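Local coordinates for triabin (Triatoma pallidipennis, PDB 1AVG), which inhibits the blood-clotting protease thrombin by forming a non-covalent one-to-one complex with it, blocking fibrin formation and platelet aggregation while barely suppressing its amidolytic activity, at residues E18-G30 and L125-A138. Sequence-based numbering, arbitrary orientation.
Sequences EEFFNGTWYLAHG and LVFERTKSDTDPDA. Unlike the reference sequence in segment 125-138: Phe127 (reference Leu).
Arg129 lies flat on the indole of Trp25, the arginine-on-tryptophan stack familiar at the closed end of lipocalin barrels, here where strand 24-28 meets the last strand, 122-128. The guanidinium and indole planes are 11° apart, with Arg129 CZ 3.7 Å from the centroid of the five-membered ring in a cation-pi contact, while Arg129 CD sits over the six-membered ring. Bends at chi2 (52°) and chi3 fold the arginine back across this face. Its outer end is held in the guanidinium plane: Arg129 NH1 and NH2 both grip Asn22 O, each at 2.9 Å, and NH1 also reaches Thr24 O from above that carbonyl's plane. NE is taken by Tyr103 O, so backbone carbonyls hold the group from several directions and probably stabilise its charge.

The opposite indole face carries the ring of Phe20, whose backbone O receives Trp25 NE1 at 3.0 Å and fixes the indole's rotation. Phe20 in turn directs its edge at the face of Phe127, the planes at 89°, and Leu27 CD2 covers the other face of Phe127. Together they pack at this end of the barrel, where Phe98 gives Phe20 a further edge-to-face partner.

Between the strands, Tyr26 and Glu128 form a single antiparallel hydrogen-bonded pair, with both backbone bonds 2.8 Å from N to O. Beyond it the strands diverge, and water 1 accepts from Ala28 N and lies within hydrogen-bonding distance of Val126 O and Glu128 OE2. Glu128 also forms a salt bridge with a basic side chain of the other protein's chain, as does Asp135.

On the outside, the loop 129-137 wraps Tyr26: Lys131 CB rests over one ring face and Pro136 O lies at the edge. The phenol oxygen, Tyr26 OH, accepts Ala138 N, at the start of the short C-terminal helix, at 2.9 Å.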
loop_
_atom_site.group_PDB
_atom_site.type_symbol
_atom_site.label_atom_id
_atom_site.label_comp_id
_atom_site.label_asym_id
_atom_site.label_seq_id
_atom_site.Cartn_x
_atom_site.Cartn_y
_atom_site.Cartn_z
ATOM N N GLU C 18 20.499 17.360 -9.192
ATOM C CA GLU C 18 20.092 18.745 -9.376
ATOM C C GLU C 18 18.590 18.982 -9.500
ATOM O O GLU C 18 18.138 20.124 -9.441
ATOM C CB GLU C 18 20.855 19.405 -10.522
ATOM C CG GLU C 18 21.066 20.915 -10.313
ATOM C CD GLU C 18 21.660 21.267 -8.938
ATOM O OE1 GLU C 18 22.588 20.568 -8.469
ATOM O OE2 GLU C 18 21.193 22.253 -8.326
ATOM N N GLU C 19 17.817 17.922 -9.710
ATOM C CA GLU C 19 16.368 18.079 -9.785
ATOM C C GLU C 19 15.887 18.097 -8.344
ATOM O O GLU C 19 14.860 18.696 -8.020
ATOM C CB GLU C 19 15.710 16.929 -10.551
ATOM C CG GLU C 19 15.672 17.117 -12.063
ATOM C CD GLU C 19 14.762 16.112 -12.758
ATOM O OE1 GLU C 19 15.130 14.920 -12.842
ATOM O OE2 GLU C 19 13.677 16.516 -13.225
ATOM N N PHE C 20 16.643 17.432 -7.478
ATOM C CA PHE C 20 16.296 17.400 -6.077
ATOM C C PHE C 20 16.812 18.628 -5.352
ATOM O O PHE C 20 16.047 19.307 -4.675
ATOM C CB PHE C 20 16.832 16.155 -5.382
ATOM C CG PHE C 20 16.470 16.101 -3.928
ATOM C CD1 PHE C 20 17.217 16.806 -2.982
ATOM C CD2 PHE C 20 15.334 15.420 -3.511
ATOM C CE1 PHE C 20 16.832 16.838 -1.649
ATOM C CE2 PHE C 20 14.942 15.446 -2.176
ATOM C CZ PHE C 20 15.696 16.160 -1.245
ATOM N N PHE C 21 18.118 18.864 -5.420
ATOM C CA PHE C 21 18.706 20.019 -4.751
ATOM C C PHE C 21 18.402 21.299 -5.501
ATOM O O PHE C 21 19.279 21.948 -6.079
ATOM C CB PHE C 21 20.203 19.836 -4.535
ATOM C CG PHE C 21 20.522 18.710 -3.623
ATOM C CD1 PHE C 21 20.206 18.791 -2.272
ATOM C CD2 PHE C 21 21.096 17.545 -4.112
ATOM C CE1 PHE C 21 20.455 17.721 -1.419
ATOM C CE2 PHE C 21 21.349 16.470 -3.268
ATOM C CZ PHE C 21 21.028 16.555 -1.920
ATOM N N ASN C 22 17.128 21.654 -5.450
ATOM C CA ASN C 22 16.604 22.834 -6.095
ATOM C C ASN C 22 15.234 23.035 -5.475
ATOM O O ASN C 22 14.455 22.090 -5.372
ATOM C CB ASN C 22 16.472 22.588 -7.600
ATOM C CG ASN C 22 15.842 23.756 -8.334
ATOM O OD1 ASN C 22 16.132 24.922 -8.043
ATOM N ND2 ASN C 22 14.982 23.450 -9.298
ATOM N N GLY C 23 14.973 24.237 -4.982
ATOM C CA GLY C 23 13.679 24.516 -4.384
ATOM C C GLY C 23 13.554 24.283 -2.888
ATOM O O GLY C 23 14.536 24.328 -2.142
ATOM N N THR C 24 12.323 24.034 -2.458
ATOM C CA THR C 24 12.015 23.813 -1.056
ATOM C C THR C 24 11.302 22.480 -0.835
ATOM O O THR C 24 10.407 22.104 -1.590
ATOM C CB THR C 24 11.120 24.957 -0.505
ATOM O OG1 THR C 24 11.743 26.227 -0.765
ATOM C CG2 THR C 24 10.896 24.798 0.994
ATOM N N TRP C 25 11.740 21.766 0.195
ATOM C CA TRP C 25 11.163 20.489 0.585
ATOM C C TRP C 25 10.811 20.660 2.048
ATOM O O TRP C 25 11.549 21.300 2.796
ATOM C CB TRP C 25 12.184 19.360 0.471
ATOM C CG TRP C 25 12.569 18.988 -0.926
ATOM C CD1 TRP C 25 13.696 19.374 -1.597
ATOM C CD2 TRP C 25 11.881 18.074 -1.792
ATOM N NE1 TRP C 25 13.758 18.746 -2.820
ATOM C CE2 TRP C 25 12.658 17.940 -2.962
ATOM C CE3 TRP C 25 10.687 17.348 -1.689
ATOM C CZ2 TRP C 25 12.278 17.104 -4.020
ATOM C CZ3 TRP C 25 10.313 16.520 -2.741
ATOM C CH2 TRP C 25 11.107 16.405 -3.888
ATOM N N TYR C 26 9.665 20.133 2.444
ATOM C CA TYR C 26 9.219 20.200 3.827
ATOM C C TYR C 26 9.318 18.792 4.386
ATOM O O TYR C 26 8.946 17.836 3.727
ATOM C CB TYR C 26 7.785 20.712 3.894
ATOM C CG TYR C 26 7.655 22.174 3.551
ATOM C CD1 TYR C 26 7.499 22.589 2.234
ATOM C CD2 TYR C 26 7.661 23.140 4.552
ATOM C CE1 TYR C 26 7.346 23.938 1.920
ATOM C CE2 TYR C 26 7.510 24.480 4.259
ATOM C CZ TYR C 26 7.349 24.877 2.942
ATOM O OH TYR C 26 7.152 26.214 2.665
ATOM N N LEU C 27 9.822 18.668 5.602
ATOM C CA LEU C 27 10.004 17.368 6.219
ATOM C C LEU C 27 9.501 17.344 7.667
ATOM O O LEU C 27 10.086 17.980 8.542
ATOM C CB LEU C 27 11.490 17.006 6.132
ATOM C CG LEU C 27 12.167 16.003 7.057
ATOM C CD1 LEU C 27 11.586 14.620 6.904
ATOM C CD2 LEU C 27 13.637 15.988 6.709
ATOM N N ALA C 28 8.397 16.636 7.905
ATOM C CA ALA C 28 7.821 16.530 9.242
ATOM C C ALA C 28 8.148 15.169 9.810
ATOM O O ALA C 28 8.284 14.192 9.072
ATOM C CB ALA C 28 6.324 16.722 9.196
ATOM N N HIS C 29 8.275 15.105 11.129
ATOM C CA HIS C 29 8.598 13.842 11.787
ATOM C C HIS C 29 7.376 13.124 12.329
ATOM O O HIS C 29 7.493 12.105 13.001
ATOM C CB HIS C 29 9.637 14.059 12.893
ATOM C CG HIS C 29 11.029 14.241 12.378
ATOM N ND1 HIS C 29 12.040 13.346 12.638
ATOM C CD2 HIS C 29 11.576 15.208 11.603
ATOM C CE1 HIS C 29 13.152 13.751 12.051
ATOM N NE2 HIS C 29 12.895 14.879 11.414
ATOM N N GLY C 30 6.206 13.652 11.997
ATOM C CA GLY C 30 4.957 13.068 12.446
ATOM C C GLY C 30 3.814 13.935 11.965
ATOM O O GLY C 30 4.029 15.106 11.653
ATOM N N LEU C 125 13.217 8.912 6.225
ATOM C CA LEU C 125 12.382 10.107 6.219
ATOM C C LEU C 125 11.729 10.343 4.864
ATOM O O LEU C 125 12.186 9.821 3.847
ATOM C CB LEU C 125 13.239 11.325 6.577
ATOM C CG LEU C 125 14.125 11.256 7.822
ATOM C CD1 LEU C 125 15.102 12.425 7.798
ATOM C CD2 LEU C 125 13.285 11.278 9.079
ATOM N N VAL C 126 10.668 11.148 4.859
ATOM C CA VAL C 126 9.940 11.477 3.644
ATOM C C VAL C 126 9.894 12.991 3.434
ATOM O O VAL C 126 9.262 13.709 4.214
ATOM C CB VAL C 126 8.496 10.933 3.695
ATOM C CG1 VAL C 126 7.673 11.504 2.545
ATOM C CG2 VAL C 126 8.506 9.426 3.629
ATOM N N PHE C 127 10.570 13.468 2.391
ATOM C CA PHE C 127 10.603 14.892 2.071
ATOM C C PHE C 127 9.419 15.204 1.169
ATOM O O PHE C 127 9.242 14.576 0.127
ATOM C CB PHE C 127 11.898 15.262 1.335
ATOM C CG PHE C 127 13.161 15.089 2.154
ATOM C CD1 PHE C 127 13.744 13.835 2.312
ATOM C CD2 PHE C 127 13.809 16.196 2.705
ATOM C CE1 PHE C 127 14.956 13.691 2.998
ATOM C CE2 PHE C 127 15.022 16.057 3.393
ATOM C CZ PHE C 127 15.592 14.808 3.536
ATOM N N GLU C 128 8.602 16.164 1.567
ATOM C CA GLU C 128 7.445 16.550 0.779
ATOM C C GLU C 128 7.721 17.798 -0.031
ATOM O O GLU C 128 8.438 18.686 0.416
ATOM C CB GLU C 128 6.254 16.805 1.688
ATOM C CG GLU C 128 5.701 15.552 2.283
ATOM C CD GLU C 128 4.458 15.807 3.079
ATOM O OE1 GLU C 128 3.442 16.235 2.484
ATOM O OE2 GLU C 128 4.502 15.580 4.306
ATOM N N ARG C 129 7.164 17.860 -1.230
ATOM C CA ARG C 129 7.349 19.020 -2.077
ATOM C C ARG C 129 6.233 20.015 -1.770
ATOM O O ARG C 129 6.392 21.218 -1.961
ATOM C CB ARG C 129 7.328 18.596 -3.546
ATOM C CG ARG C 129 8.082 19.512 -4.489
ATOM C CD ARG C 129 9.496 19.760 -4.006
ATOM N NE ARG C 129 10.501 19.584 -5.054
ATOM C CZ ARG C 129 11.649 20.258 -5.122
ATOM N NH1 ARG C 129 11.957 21.172 -4.212
ATOM N NH2 ARG C 129 12.523 19.977 -6.075
ATOM N N THR C 130 5.117 19.506 -1.251
ATOM C CA THR C 130 3.966 20.339 -0.902
ATOM C C THR C 130 3.850 20.557 0.613
ATOM O O THR C 130 3.979 19.611 1.402
ATOM C CB THR C 130 2.649 19.735 -1.497
ATOM O OG1 THR C 130 2.111 20.631 -2.479
ATOM C CG2 THR C 130 1.592 19.454 -0.413
ATOM N N LYS C 131 3.616 21.807 1.012
ATOM C CA LYS C 131 3.482 22.156 2.420
ATOM C C LYS C 131 2.161 21.675 3.002
ATOM O O LYS C 131 1.088 21.960 2.472
ATOM C CB LYS C 131 3.611 23.663 2.614
ATOM C CG LYS C 131 3.399 24.099 4.053
ATOM C CD LYS C 131 3.765 25.558 4.260
ATOM C CE LYS C 131 2.880 26.472 3.446
ATOM N NZ LYS C 131 3.376 27.863 3.519
ATOM N N SER C 132 2.241 20.986 4.127
ATOM C CA SER C 132 1.058 20.454 4.786
ATOM C C SER C 132 0.338 21.508 5.627
ATOM O O SER C 132 0.057 21.271 6.796
ATOM C CB SER C 132 1.458 19.247 5.652
ATOM O OG SER C 132 0.343 18.495 6.100
ATOM N N ASP C 133 0.058 22.670 5.037
ATOM C CA ASP C 133 -0.647 23.770 5.712
ATOM C C ASP C 133 -0.104 24.216 7.075
ATOM O O ASP C 133 0.403 25.328 7.201
ATOM C CB ASP C 133 -2.148 23.466 5.817
ATOM C CG ASP C 133 -2.847 23.448 4.457
ATOM O OD1 ASP C 133 -2.213 23.793 3.431
ATOM O OD2 ASP C 133 -4.045 23.087 4.420
ATOM N N THR C 134 -0.243 23.369 8.093
ATOM C CA THR C 134 0.242 23.661 9.446
ATOM C C THR C 134 1.729 24.040 9.439
ATOM O O THR C 134 2.216 24.700 10.355
ATOM C CB THR C 134 0.046 22.435 10.377
ATOM O OG1 THR C 134 -1.274 21.910 10.202
ATOM C CG2 THR C 134 0.217 22.828 11.834
ATOM N N ASP C 135 2.446 23.610 8.406
ATOM C CA ASP C 135 3.869 23.908 8.290
ATOM C C ASP C 135 4.112 25.392 8.104
ATOM O O ASP C 135 3.339 26.093 7.443
ATOM C CB ASP C 135 4.508 23.187 7.094
ATOM C CG ASP C 135 4.342 21.682 7.138
ATOM O OD1 ASP C 135 4.223 21.108 8.240
ATOM O OD2 ASP C 135 4.345 21.071 6.047
ATOM N N PRO C 136 5.194 25.895 8.702
ATOM C CA PRO C 136 5.516 27.311 8.566
ATOM C C PRO C 136 5.915 27.502 7.107
ATOM O O PRO C 136 6.428 26.573 6.474
ATOM C CB PRO C 136 6.738 27.462 9.468
ATOM C CG PRO C 136 6.565 26.368 10.484
ATOM C CD PRO C 136 6.119 25.231 9.636
ATOM N N ASP C 137 5.647 28.673 6.550
ATOM C CA ASP C 137 6.040 28.922 5.170
ATOM C C ASP C 137 7.558 29.035 5.188
ATOM O O ASP C 137 8.122 29.661 6.083
ATOM C CB ASP C 137 5.413 30.226 4.657
ATOM C CG ASP C 137 5.772 30.530 3.206
ATOM O OD1 ASP C 137 5.909 29.583 2.402
ATOM O OD2 ASP C 137 5.897 31.727 2.866
ATOM N N ALA C 138 8.224 28.405 4.229
ATOM C CA ALA C 138 9.676 28.464 4.158
ATOM C C ALA C 138 10.137 29.920 4.167
ATOM O O ALA C 138 11.133 30.247 4.796
ATOM C CB ALA C 138 10.175 27.753 2.916
HETATM O O HOH W 1 7.133 14.498 5.866
#